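Local coordinates for protein cellulase (Uncultured bacterium, PDB 6XSO) that probably hydrolyses internal beta-1,4 linkages of cellulose and related plant cell-wall polysaccharides, acting as a broad-specificity endoglucanase of glycoside hydrolase family 5, at residues 59-64 and 354-359; 66-71 and 358-363; 82-86 and 99-103. All coordinates share one frame. Numbering follows the deposited sequence.

Overall arrangement
In a (beta/alpha)8 barrel the last unit returns to pack beside the first, and this chain is an example. Contacts 1 and 2, their centres 9 Å apart, work side by side at that seam: both use the loop after strand 345-349 and share Arg-358 and Thr-359. Contact 3, in the second beta-alpha unit, is centred about 17 Å from contact 1, linked by a probable hydrogen bond from Arg-102 NH2 to Thr-63 O, 2.9 Å; from contact 2 it is 21 Å between centres, about 8 Å between nearest atoms. Its Trp-99 side chain is about 8 Å from a bound sodium ion. As in other family 5 enzymes, the catalytic glutamates are expected at the C-terminal ends of strands four and seven, probably 168-171 and 304-309; none of the six segments belongs to these strands.

Contact 1 of 3, residues 59-64 and 354-359; sequences GQPVTK and DGASRT
A polar loop-to-loop contact crosses the closing seam of a TIM barrel, joining the segment that leads into helix 66-73 to the loop after the last strand, 345-349. Residues 60-64 are extended; 356-359 turn helically, with Ser-357 N hydrogen-bonded to Asp-354 O (3.1 Å). The segments run in the same sense, Gln-60 CA 4.7 Å from Gly-355 CA and Lys-64 CA 6.9 Å from Thr-359 CA. Gly-355 has phi/psi of 62/-141°, readily taken by glycine. Gln-60 (chi1, chi2 both m) accepts from Gly-355 N at OE1 (2.8 Å) and donates from NE2 to Asp-354 OD1 (3.0 Å). OE1 also lies over one face of the Arg-358 guanidinium, which hydrogen-bonds to Thr-38, Gly-36 and Ser-353. Mid-way, Pro-61 CB approaches Thr-359 OG1 (3.3 Å); at the far end Lys-64 NZ donates to Thr-359 O (3.1 Å). One water accepts from Arg-358 NH1 (2.9 Å) and donates to Pro-61 O (2.8 Å) and Thr-63 OG1 (2.9 Å); a second links Val-62 O (2.8 Å) and Thr-359 OG1 (2.9 Å), a third Lys-64 N (2.9 Å) and Arg-358 O (3.1 Å). Hydrogen bonds and water bridges thus tie the loops, with Pro-61 packed between them.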
ATOM      1  N   GLY A  59     -11.559   9.917  12.751  1.00 28.37           N
ATOM      2  CA  GLY A  59     -12.673  10.655  12.185  1.00 28.78           C
ATOM      3  C   GLY A  59     -13.314  10.061  10.954  1.00 31.47           C
ATOM      4  O   GLY A  59     -14.134  10.734  10.328  1.00 32.50           O
ATOM      5  N   GLN A  60     -12.960   8.859  10.575  1.00 26.28           N
ATOM      6  CA  GLN A  60     -13.719   8.189   9.532  1.00 24.67           C
ATOM      7  C   GLN A  60     -14.828   7.352  10.165  1.00 29.60           C
ATOM      8  O   GLN A  60     -14.692   6.879  11.296  1.00 28.23           O
ATOM      9  CB  GLN A  60     -12.809   7.287   8.716  1.00 22.88           C
ATOM     10  CG  GLN A  60     -11.697   8.019   7.979  1.00 24.05           C
ATOM     11  CD  GLN A  60     -12.197   9.055   6.988  1.00 24.85           C
ATOM     12  OE1 GLN A  60     -13.242   8.887   6.363  1.00 24.12           O
ATOM     13  NE2 GLN A  60     -11.449  10.142   6.851  1.00 24.78           N
ATOM     14  N   PRO A  61     -15.948   7.179   9.476  1.00 27.95           N
ATOM     15  CA  PRO A  61     -17.050   6.381  10.021  1.00 28.96           C
ATOM     16  C   PRO A  61     -16.772   4.889   9.891  1.00 23.98           C
ATOM     17  O   PRO A  61     -15.874   4.451   9.171  1.00 27.39           O
ATOM     18  CB  PRO A  61     -18.224   6.776   9.120  1.00 26.64           C
ATOM     19  CG  PRO A  61     -17.545   7.040   7.770  1.00 26.43           C
ATOM     20  CD  PRO A  61     -16.220   7.672   8.109  1.00 27.58           C
ATOM     21  N   VAL A  62     -17.580   4.104  10.608  1.00 28.97           N
ATOM     22  CA  VAL A  62     -17.582   2.659  10.405  1.00 27.43           C
ATOM     23  C   VAL A  62     -17.923   2.363   8.951  1.00 25.58           C
ATOM     24  O   VAL A  62     -18.937   2.836   8.426  1.00 28.64           O
ATOM     25  CB  VAL A  62     -18.563   1.986  11.375  1.00 31.18           C
ATOM     26  CG1 VAL A  62     -18.739   0.512  11.032  1.00 29.99           C
ATOM     27  CG2 VAL A  62     -18.068   2.132  12.819  1.00 34.18           C
ATOM     28  N   THR A  63     -17.071   1.578   8.296  1.00 25.76           N
ATOM     29  CA  THR A  63     -17.186   1.375   6.857  1.00 24.57           C
ATOM     30  C   THR A  63     -18.390   0.484   6.551  1.00 24.97           C
ATOM     31  O   THR A  63     -18.698  -0.448   7.299  1.00 28.19           O
ATOM     32  CB  THR A  63     -15.919   0.702   6.351  1.00 25.52           C
ATOM     33  OG1 THR A  63     -14.744   1.452   6.733  1.00 25.60           O
ATOM     34  CG2 THR A  63     -15.892   0.587   4.823  1.00 24.97           C
ATOM     35  N   LYS A  64     -19.077   0.777   5.451  1.00 25.41           N
ATOM     36  CA  LYS A  64     -20.235   0.021   5.004  1.00 27.34           C
ATOM     37  C   LYS A  64     -20.030  -0.437   3.571  1.00 25.68           C
ATOM     38  O   LYS A  64     -19.277   0.181   2.808  1.00 25.93           O
ATOM     39  CB  LYS A  64     -21.518   0.859   5.066  1.00 29.62           C
ATOM     40  CG  LYS A  64     -21.947   1.165   6.484  1.00 32.04           C
ATOM     41  CD  LYS A  64     -23.332   1.747   6.543  1.00 45.79           C
ATOM     42  CE  LYS A  64     -23.359   3.160   6.013  1.00 40.87           C
ATOM     43  NZ  LYS A  64     -24.771   3.644   5.944  1.00 38.62           N
ATOM     44  N   ASP A 354     -15.035  10.924   1.769  1.00 22.16           N
ATOM     45  CA  ASP A 354     -14.304  11.101   3.013  1.00 24.55           C
ATOM     46  C   ASP A 354     -15.263  11.380   4.152  1.00 26.12           C
ATOM     47  O   ASP A 354     -16.259  12.090   3.985  1.00 25.10           O
ATOM     48  CB  ASP A 354     -13.339  12.289   2.915  1.00 24.31           C
ATOM     49  CG  ASP A 354     -12.428  12.390   4.114  1.00 26.13           C
ATOM     50  OD1 ASP A 354     -11.543  11.519   4.236  1.00 24.88           O
ATOM     51  OD2 ASP A 354     -12.588  13.322   4.936  1.00 31.52           O
ATOM     52  N   GLY A 355     -14.936  10.857   5.321  1.00 23.39           N
ATOM     53  CA  GLY A 355     -15.717  11.202   6.486  1.00 24.68           C
ATOM     54  C   GLY A 355     -17.149  10.743   6.333  1.00 28.43           C
ATOM     55  O   GLY A 355     -17.424   9.668   5.795  1.00 26.60           O
ATOM     56  N   ALA A 356     -18.082  11.575   6.806  1.00 27.04           N
ATOM     57  CA  ALA A 356     -19.491  11.202   6.776  1.00 28.23           C
ATOM     58  C   ALA A 356     -19.998  10.966   5.358  1.00 26.81           C
ATOM     59  O   ALA A 356     -21.042  10.325   5.187  1.00 29.52           O
ATOM     60  CB  ALA A 356     -20.322  12.282   7.460  1.00 32.68           C
ATOM     61  N   SER A 357     -19.293  11.475   4.341  1.00 27.14           N
ATOM     62  CA  SER A 357     -19.713  11.243   2.963  1.00 26.52           C
ATOM     63  C   SER A 357     -19.708   9.757   2.637  1.00 29.36           C
ATOM     64  O   SER A 357     -20.525   9.284   1.839  1.00 25.89           O
ATOM     65  CB  SER A 357     -18.816  12.007   1.991  1.00 26.25           C
ATOM     66  OG  SER A 357     -18.965  13.410   2.164  1.00 31.88           O
ATOM     67  N   ARG A 358     -18.799   9.003   3.250  1.00 24.66           N
ATOM     68  CA  ARG A 358     -18.734   7.575   2.982  1.00 23.49           C
ATOM     69  C   ARG A 358     -19.994   6.847   3.424  1.00 25.55           C
ATOM     70  O   ARG A 358     -20.337   5.800   2.864  1.00 28.03           O
ATOM     71  CB  ARG A 358     -17.533   6.981   3.725  1.00 24.03           C
ATOM     72  CG  ARG A 358     -16.193   7.431   3.228  1.00 22.96           C
ATOM     73  CD  ARG A 358     -15.111   6.768   4.057  1.00 23.35           C
ATOM     74  NE  ARG A 358     -13.748   7.133   3.673  1.00 21.17           N
ATOM     75  CZ  ARG A 358     -12.674   6.658   4.299  1.00 20.70           C
ATOM     76  NH1 ARG A 358     -12.850   5.787   5.290  1.00 22.93           N
ATOM     77  NH2 ARG A 358     -11.454   7.028   3.936  1.00 20.85           N
ATOM     78  N   THR A 359     -20.670   7.348   4.455  1.00 25.86           N
ATOM     79  CA  THR A 359     -21.850   6.694   4.999  1.00 25.83           C
ATOM     80  C   THR A 359     -23.060   6.861   4.094  1.00 27.14           C
ATOM     81  O   THR A 359     -24.009   6.072   4.185  1.00 31.17           O
ATOM     82  CB  THR A 359     -22.105   7.282   6.387  1.00 27.88           C
ATOM     83  OG1 THR A 359     -20.867   7.266   7.123  1.00 28.02           O
ATOM     84  CG2 THR A 359     -23.166   6.496   7.135  1.00 30.94           C
TER
HETATM   85  O   HOH W   1     -15.000   4.373   6.534  1.00 22.81           O
HETATM   86  O   HOH W   2     -19.734   4.674   6.476  1.00 26.92           O
HETATM   87  O   HOH W   3     -18.840   3.462   4.307  1.00 25.98           O

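Contact 2 of 3, residues 66-71 and 358-363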
ATOM      1  N   GLU A  66     -21.819  -0.311   0.871  0.55 23.77           N
ATOM      2  CA  GLU A  66     -22.308   0.513  -0.226  0.55 25.29           C
ATOM      3  C   GLU A  66     -21.225   1.438  -0.761  0.55 25.05           C
ATOM      4  O   GLU A  66     -21.212   1.748  -1.960  0.55 25.35           O
ATOM      5  CB  GLU A  66     -23.521   1.299   0.259  0.55 25.90           C
ATOM      6  CG  GLU A  66     -24.771   0.455   0.467  0.55 24.23           C
ATOM      7  CD  GLU A  66     -24.745  -0.507   1.659  0.55 31.29           C
ATOM      8  OE1 GLU A  66     -24.080  -0.244   2.702  0.55 23.22           O
ATOM      9  OE2 GLU A  66     -25.437  -1.541   1.538  0.55 40.04           O
ATOM     10  N   LEU A  67     -20.323   1.899   0.106  1.00 24.48           N
ATOM     11  CA  LEU A  67     -19.206   2.721  -0.347  1.00 22.36           C
ATOM     12  C   LEU A  67     -18.483   2.082  -1.528  1.00 23.69           C
ATOM     13  O   LEU A  67     -18.091   2.769  -2.475  1.00 22.04           O
ATOM     14  CB  LEU A  67     -18.215   2.934   0.803  1.00 21.97           C
ATOM     15  CG  LEU A  67     -16.902   3.630   0.470  1.00 23.14           C
ATOM     16  CD1 LEU A  67     -17.113   5.064   0.007  1.00 23.80           C
ATOM     17  CD2 LEU A  67     -15.975   3.574   1.721  1.00 24.67           C
ATOM     18  N   PHE A  68     -18.270   0.770  -1.483  1.00 22.20           N
ATOM     19  CA  PHE A  68     -17.492   0.121  -2.532  1.00 22.18           C
ATOM     20  C   PHE A  68     -18.321  -0.140  -3.782  1.00 22.03           C
ATOM     21  O   PHE A  68     -17.760  -0.141  -4.884  1.00 23.19           O
ATOM     22  CB  PHE A  68     -16.799  -1.114  -1.971  1.00 21.88           C
ATOM     23  CG  PHE A  68     -15.859  -0.784  -0.835  1.00 23.03           C
ATOM     24  CD1 PHE A  68     -14.780   0.064  -1.036  1.00 24.85           C
ATOM     25  CD2 PHE A  68     -16.109  -1.249   0.439  1.00 24.74           C
ATOM     26  CE1 PHE A  68     -13.934   0.389   0.014  1.00 23.56           C
ATOM     27  CE2 PHE A  68     -15.264  -0.920   1.489  1.00 23.50           C
ATOM     28  CZ  PHE A  68     -14.187  -0.102   1.273  1.00 22.92           C
ATOM     29  N   LYS A  69     -19.630  -0.355  -3.639  1.00 21.61           N
ATOM     30  CA  LYS A  69     -20.515  -0.347  -4.804  1.00 19.73           C
ATOM     31  C   LYS A  69     -20.377   0.968  -5.550  1.00 24.06           C
ATOM     32  O   LYS A  69     -20.253   0.987  -6.781  1.00 22.16           O
ATOM     33  CB  LYS A  69     -21.952  -0.573  -4.354  1.00 23.12           C
ATOM     34  CG  LYS A  69     -23.014  -0.565  -5.480  1.00 24.73           C
ATOM     35  CD  LYS A  69     -24.424  -0.828  -4.912  1.00 26.80           C
ATOM     36  CE  LYS A  69     -25.509  -0.845  -5.998  1.00 28.52           C
ATOM     37  NZ  LYS A  69     -25.615   0.500  -6.607  1.00 27.26           N
ATOM     38  N   MET A  70     -20.352   2.076  -4.813  1.00 22.43           N
ATOM     39  CA  MET A  70     -20.210   3.391  -5.433  1.00 23.36           C
ATOM     40  C   MET A  70     -18.862   3.529  -6.133  1.00 21.92           C
ATOM     41  O   MET A  70     -18.786   4.018  -7.268  1.00 22.60           O
ATOM     42  CB  MET A  70     -20.370   4.476  -4.363  1.00 23.36           C
ATOM     43  CG  MET A  70     -20.368   5.888  -4.929  1.00 23.63           C
ATOM     44  SD  MET A  70     -20.492   7.145  -3.641  1.00 25.67           S
ATOM     45  CE  MET A  70     -18.847   7.109  -2.949  1.00 23.46           C
ATOM     46  N   MET A  71     -17.779   3.120  -5.466  1.00 22.85           N
ATOM     47  CA  MET A  71     -16.455   3.195  -6.081  1.00 20.25           C
ATOM     48  C   MET A  71     -16.406   2.377  -7.366  1.00 22.36           C
ATOM     49  O   MET A  71     -15.901   2.839  -8.397  1.00 21.74           O
ATOM     50  CB  MET A  71     -15.399   2.695  -5.088  1.00 21.88           C
ATOM     51  CG  MET A  71     -15.140   3.656  -3.953  1.00 22.83           C
ATOM     52  SD  MET A  71     -14.173   5.074  -4.516  1.00 24.34           S
ATOM     53  CE  MET A  71     -14.369   6.167  -3.105  1.00 24.78           C
ATOM     54  N   ARG A 358     -18.799   9.003   3.250  1.00 24.66           N
ATOM     55  CA  ARG A 358     -18.734   7.575   2.982  1.00 23.49           C
ATOM     56  C   ARG A 358     -19.994   6.847   3.424  1.00 25.55           C
ATOM     57  O   ARG A 358     -20.337   5.800   2.864  1.00 28.03           O
ATOM     58  CB  ARG A 358     -17.533   6.981   3.725  1.00 24.03           C
ATOM     59  CG  ARG A 358     -16.193   7.431   3.228  1.00 22.96           C
ATOM     60  CD  ARG A 358     -15.111   6.768   4.057  1.00 23.35           C
ATOM     61  NE  ARG A 358     -13.748   7.133   3.673  1.00 21.17           N
ATOM     62  CZ  ARG A 358     -12.674   6.658   4.299  1.00 20.70           C
ATOM     63  NH1 ARG A 358     -12.850   5.787   5.290  1.00 22.93           N
ATOM     64  NH2 ARG A 358     -11.454   7.028   3.936  1.00 20.85           N
ATOM     65  N   THR A 359     -20.670   7.348   4.455  1.00 25.86           N
ATOM     66  CA  THR A 359     -21.850   6.694   4.999  1.00 25.83           C
ATOM     67  C   THR A 359     -23.060   6.861   4.094  1.00 27.14           C
ATOM     68  O   THR A 359     -24.009   6.072   4.185  1.00 31.17           O
ATOM     69  CB  THR A 359     -22.105   7.282   6.387  1.00 27.88           C
ATOM     70  OG1 THR A 359     -20.867   7.266   7.123  1.00 28.02           O
ATOM     71  CG2 THR A 359     -23.166   6.496   7.135  1.00 30.94           C
ATOM     72  N   MET A 360     -23.019   7.839   3.189  1.00 27.86           N
ATOM     73  CA  MET A 360     -24.210   8.138   2.392  1.00 26.44           C
ATOM     74  C   MET A 360     -24.573   6.990   1.461  1.00 26.82           C
ATOM     75  O   MET A 360     -25.718   6.506   1.519  1.00 31.68           O
ATOM     76  CB  MET A 360     -24.040   9.490   1.693  1.00 34.71           C
ATOM     77  CG  MET A 360     -24.107  10.654   2.676  1.00 35.26           C
ATOM     78  SD  MET A 360     -23.713  12.260   1.965  1.00 39.14           S
ATOM     79  CE  MET A 360     -25.212  12.572   1.030  1.00 47.13           C
ATOM     80  N   PRO A 361     -23.693   6.529   0.563  1.00 27.23           N
ATOM     81  CA  PRO A 361     -22.367   7.050   0.229  1.00 27.04           C
ATOM     82  C   PRO A 361     -22.445   8.129  -0.850  1.00 24.50           C
ATOM     83  O   PRO A 361     -23.382   8.138  -1.640  1.00 27.56           O
ATOM     84  CB  PRO A 361     -21.656   5.809  -0.317  1.00 28.51           C
ATOM     85  CG  PRO A 361     -22.762   5.088  -1.048  1.00 28.24           C
ATOM     86  CD  PRO A 361     -24.016   5.317  -0.219  1.00 29.04           C
ATOM     87  N   SER A 362     -21.421   8.984  -0.892  1.00 25.25           N
ATOM     88  CA  SER A 362     -21.384  10.087  -1.839  1.00 24.91           C
ATOM     89  C   SER A 362     -19.939  10.516  -1.983  1.00 24.98           C
ATOM     90  O   SER A 362     -19.162  10.422  -1.031  1.00 24.81           O
ATOM     91  CB  SER A 362     -22.207  11.269  -1.321  1.00 25.14           C
ATOM     92  OG  SER A 362     -22.200  12.370  -2.211  1.00 29.44           O
ATOM     93  N   PHE A 363     -19.586  10.985  -3.177  1.00 23.74           N
ATOM     94  CA  PHE A 363     -18.285  11.597  -3.382  1.00 22.07           C
ATOM     95  C   PHE A 363     -18.338  13.065  -2.957  1.00 26.28           C
ATOM     96  O   PHE A 363     -19.133  13.842  -3.493  1.00 27.21           O
ATOM     97  CB  PHE A 363     -17.865  11.527  -4.858  1.00 24.14           C
ATOM     98  CG  PHE A 363     -17.591  10.140  -5.371  1.00 21.54           C
ATOM     99  CD1 PHE A 363     -16.404   9.495  -5.102  1.00 24.26           C
ATOM    100  CD2 PHE A 363     -18.519   9.506  -6.174  1.00 22.58           C
ATOM    101  CE1 PHE A 363     -16.164   8.229  -5.586  1.00 22.47           C
ATOM    102  CE2 PHE A 363     -18.271   8.240  -6.670  1.00 22.46           C
ATOM    103  CZ  PHE A 363     -17.097   7.609  -6.374  1.00 22.79           C
TER
HETATM  104  O   HOH W   4     -24.345   3.045   2.976  1.00 44.06           O
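A cis peptide bond before Pro-361 bends the loop that follows the last barrel strand, and just beyond it a methionine lies flat over a phenylalanine ring. The proline ring faces helix 66-73: Pro-361 CB comes within 3.9 Å of Leu-67 CA, and Pro-361 CG within 3.8 Å of Glu-66 O. One turn along, Met-70 extends with chi1 and chi2 both t, then turns at chi3 (p), which brings its methyl almost exactly onto the ring normal of Phe-363: Met-70 CE sits 3.7 Å from the centroid, 4° off the normal, a CH-pi contact. Its sulfur, Met-70 SD, is 4.2 Å from the same centroid and also over the face, a Met-aromatic contact. Met-71 offers a second, with SD 5.1 Å from the Phe-363 centroid at the ring edge. On its other flank Met-70 SD touches Pro-361 CB (3.8 Å), so this one side chain bridges proline and phenylalanine.

Leu-67 CD2 meets the aliphatic part of Arg-358 at CD (4.1 Å), while the guanidinium goes on to Thr-38. Trp-33 of strand 31-34 touches Leu-67, Met-71 and Arg-358, so helix 66-73 packs here against both that strand and the loop after strand 345-349. No hydrogen bond joins the segments directly, and the water between Glu-66 and Thr-359 is held weakly by the glutamate. Cohesion therefore comes from dispersion and from the polarisable thioether of Met-70 against Phe-363 and Pro-361, with that of Met-71 at the ring edge.

Contact 3 of 3, residues 82-86 and 99-103; sequences PVTWY and WMKRV
Within the second beta-alpha unit of the barrel, the loop leaving strand 78-81 is held against helix 97-111 by a buried aromatic pair. Val-83 and Thr-84 are extended, then Trp-85 turns at phi/psi -107/-20°; residues 99-103 are regular helix. CA separations are 7.9 Å for Val-83 to Val-103 and 8.8 Å for Trp-85 to Trp-99. Trp-85 (chi1 m, chi2 88°) presents its face to the edge of Trp-99 (chi1 t, chi2 -112°): an offset edge-to-face stack, with planes at 86° and the six- and five-membered ring centroids 5.2 Å apart. In TIM-barrel terms, a beta-alpha loop packs here on the helix it leads into. Val-83 CG1 rests on the Trp-99 edge, 3.7 Å from NE1, and 4.1 Å from Val-103 CG2. That methyl, Val-103 CG2, lies 4.0 Å from Trp-85 CH2, while Met-100 SD adds a Met-aromatic contact, 3.9 Å from Trp-85 CZ3. Trp-85 NE1 hydrogen-bonds to Asn-120 O, whereas the buried Trp-99 NE1 finds no polar partner.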
ATOM      1  N   PRO A  82      -5.511  -0.297   4.095  1.00 19.23           N
ATOM      2  CA  PRO A  82      -4.422  -0.306   5.078  1.00 18.77           C
ATOM      3  C   PRO A  82      -4.926  -0.729   6.446  1.00 18.83           C
ATOM      4  O   PRO A  82      -6.000  -0.324   6.891  1.00 20.29           O
ATOM      5  CB  PRO A  82      -3.943   1.147   5.114  1.00 22.61           C
ATOM      6  CG  PRO A  82      -4.659   1.857   4.062  1.00 26.20           C
ATOM      7  CD  PRO A  82      -5.823   1.054   3.609  1.00 19.61           C
ATOM      8  N   VAL A  83      -4.118  -1.527   7.140  1.00 19.27           N
ATOM      9  CA  VAL A  83      -4.482  -2.010   8.466  1.00 20.39           C
ATOM     10  C   VAL A  83      -3.287  -1.839   9.391  1.00 20.77           C
ATOM     11  O   VAL A  83      -2.169  -2.241   9.043  1.00 20.55           O
ATOM     12  CB  VAL A  83      -4.907  -3.495   8.462  1.00 19.16           C
ATOM     13  CG1 VAL A  83      -5.354  -3.931   9.842  1.00 20.46           C
ATOM     14  CG2 VAL A  83      -6.013  -3.763   7.490  1.00 20.59           C
ATOM     15  N   THR A  84      -3.531  -1.292  10.584  1.00 20.84           N
ATOM     16  CA  THR A  84      -2.533  -1.184  11.644  1.00 21.14           C
ATOM     17  C   THR A  84      -2.875  -2.177  12.743  1.00 22.86           C
ATOM     18  O   THR A  84      -4.005  -2.189  13.247  1.00 23.42           O
ATOM     19  CB  THR A  84      -2.462   0.246  12.187  1.00 21.23           C
ATOM     20  OG1 THR A  84      -2.070   1.133  11.124  1.00 22.06           O
ATOM     21  CG2 THR A  84      -1.468   0.336  13.366  1.00 23.10           C
ATOM     22  N   TRP A  85      -1.894  -3.000  13.122  1.00 21.60           N
ATOM     23  CA  TRP A  85      -2.173  -4.178  13.925  1.00 23.65           C
ATOM     24  C   TRP A  85      -1.747  -4.094  15.387  1.00 25.33           C
ATOM     25  O   TRP A  85      -2.283  -4.850  16.201  1.00 25.46           O
ATOM     26  CB  TRP A  85      -1.527  -5.428  13.293  1.00 23.70           C
ATOM     27  CG  TRP A  85      -1.990  -5.678  11.889  1.00 22.71           C
ATOM     28  CD1 TRP A  85      -1.445  -5.168  10.752  1.00 23.30           C
ATOM     29  CD2 TRP A  85      -3.098  -6.501  11.475  1.00 23.10           C
ATOM     30  NE1 TRP A  85      -2.154  -5.603   9.650  1.00 22.44           N
ATOM     31  CE2 TRP A  85      -3.163  -6.428  10.065  1.00 20.81           C
ATOM     32  CE3 TRP A  85      -4.034  -7.288  12.154  1.00 25.35           C
ATOM     33  CZ2 TRP A  85      -4.101  -7.128   9.326  1.00 22.88           C
ATOM     34  CZ3 TRP A  85      -4.995  -7.964  11.408  1.00 25.43           C
ATOM     35  CH2 TRP A  85      -5.028  -7.861  10.008  1.00 23.18           C
ATOM     36  N   TYR A  86      -0.827  -3.191  15.749  1.00 25.21           N
ATOM     37  CA  TYR A  86      -0.152  -3.315  17.037  1.00 23.56           C
ATOM     38  C   TYR A  86      -1.084  -3.110  18.226  1.00 24.42           C
ATOM     39  O   TYR A  86      -0.818  -3.649  19.316  1.00 27.78           O
ATOM     40  CB  TYR A  86       1.055  -2.373  17.122  1.00 23.98           C
ATOM     41  CG  TYR A  86       0.748  -0.889  17.331  1.00 27.66           C
ATOM     42  CD1 TYR A  86       0.740  -0.334  18.607  1.00 27.28           C
ATOM     43  CD2 TYR A  86       0.519  -0.047  16.250  1.00 24.92           C
ATOM     44  CE1 TYR A  86       0.477   1.019  18.794  1.00 27.88           C
ATOM     45  CE2 TYR A  86       0.251   1.298  16.433  1.00 26.28           C
ATOM     46  CZ  TYR A  86       0.241   1.821  17.712  1.00 28.64           C
ATOM     47  OH  TYR A  86      -0.017   3.159  17.915  1.00 28.00           O
ATOM     48  N   TRP A  99     -10.928  -8.347  15.962  1.00 31.34           N
ATOM     49  CA  TRP A  99     -10.299  -7.454  15.001  1.00 28.43           C
ATOM     50  C   TRP A  99     -10.124  -8.144  13.655  1.00 27.92           C
ATOM     51  O   TRP A  99     -10.426  -7.561  12.602  1.00 27.07           O
ATOM     52  CB  TRP A  99      -8.946  -6.947  15.521  1.00 28.73           C
ATOM     53  CG  TRP A  99      -8.327  -5.998  14.515  1.00 26.31           C
ATOM     54  CD1 TRP A  99      -7.201  -6.196  13.764  1.00 24.51           C
ATOM     55  CD2 TRP A  99      -8.866  -4.733  14.103  1.00 25.71           C
ATOM     56  NE1 TRP A  99      -6.993  -5.119  12.929  1.00 25.51           N
ATOM     57  CE2 TRP A  99      -8.001  -4.208  13.114  1.00 25.09           C
ATOM     58  CE3 TRP A  99      -9.982  -3.983  14.490  1.00 27.21           C
ATOM     59  CZ2 TRP A  99      -8.224  -2.972  12.502  1.00 25.26           C
ATOM     60  CZ3 TRP A  99     -10.200  -2.750  13.880  1.00 26.66           C
ATOM     61  CH2 TRP A  99      -9.325  -2.262  12.898  1.00 24.94           C
ATOM     62  N   MET A 100      -9.672  -9.398  13.665  1.00 28.30           N
ATOM     63  CA  MET A 100      -9.493 -10.110  12.406  1.00 28.89           C
ATOM     64  C   MET A 100     -10.828 -10.267  11.691  1.00 27.24           C
ATOM     65  O   MET A 100     -10.899 -10.144  10.468  1.00 28.46           O
ATOM     66  CB  MET A 100      -8.838 -11.471  12.664  1.00 26.59           C
ATOM     67  CG  MET A 100      -8.308 -12.127  11.366  1.00 29.23           C
ATOM     68  SD  MET A 100      -6.897 -11.303  10.572  1.00 28.13           S
ATOM     69  CE  MET A 100      -5.567 -11.932  11.602  1.00 28.38           C
ATOM     70  N   LYS A 101     -11.890 -10.548  12.447  1.00 28.17           N
ATOM     71  CA  LYS A 101     -13.231 -10.624  11.873  1.00 28.39           C
ATOM     72  C   LYS A 101     -13.631  -9.316  11.211  1.00 28.71           C
ATOM     73  O   LYS A 101     -14.258  -9.320  10.142  1.00 29.69           O
ATOM     74  CB  LYS A 101     -14.201 -10.976  12.988  1.00 32.60           C
ATOM     75  CG  LYS A 101     -15.648 -11.125  12.572  1.00 38.28           C
ATOM     76  CD  LYS A 101     -16.485 -11.720  13.713  1.00 41.51           C
ATOM     77  CE  LYS A 101     -17.961 -11.822  13.349  1.00 47.52           C
ATOM     78  NZ  LYS A 101     -18.745 -12.425  14.471  1.00 53.20           N
ATOM     79  N   ARG A 102     -13.287  -8.180  11.819  1.00 28.73           N
ATOM     80  CA  ARG A 102     -13.669  -6.899  11.224  1.00 29.34           C
ATOM     81  C   ARG A 102     -12.899  -6.643   9.931  1.00 26.82           C
ATOM     82  O   ARG A 102     -13.476  -6.190   8.936  1.00 26.93           O
ATOM     83  CB  ARG A 102     -13.472  -5.741  12.205  1.00 28.16           C
ATOM     84  CG  ARG A 102     -13.792  -4.365  11.612  1.00 28.41           C
ATOM     85  CD  ARG A 102     -15.223  -4.302  11.130  1.00 27.75           C
ATOM     86  NE  ARG A 102     -15.478  -3.056  10.425  1.00 27.36           N
ATOM     87  CZ  ARG A 102     -16.474  -2.874   9.566  1.00 26.34           C
ATOM     88  NH1 ARG A 102     -17.315  -3.865   9.305  1.00 26.63           N
ATOM     89  NH2 ARG A 102     -16.630  -1.704   8.973  1.00 27.01           N
ATOM     90  N   VAL A 103     -11.583  -6.890   9.941  1.00 26.42           N
ATOM     91  CA  VAL A 103     -10.789  -6.743   8.725  1.00 24.18           C
ATOM     92  C   VAL A 103     -11.392  -7.591   7.618  1.00 24.25           C
ATOM     93  O   VAL A 103     -11.536  -7.142   6.474  1.00 24.28           O
ATOM     94  CB  VAL A 103      -9.321  -7.121   8.990  1.00 23.77           C
ATOM     95  CG1 VAL A 103      -8.533  -7.022   7.686  1.00 24.14           C
ATOM     96  CG2 VAL A 103      -8.703  -6.225  10.064  1.00 26.39           C
TER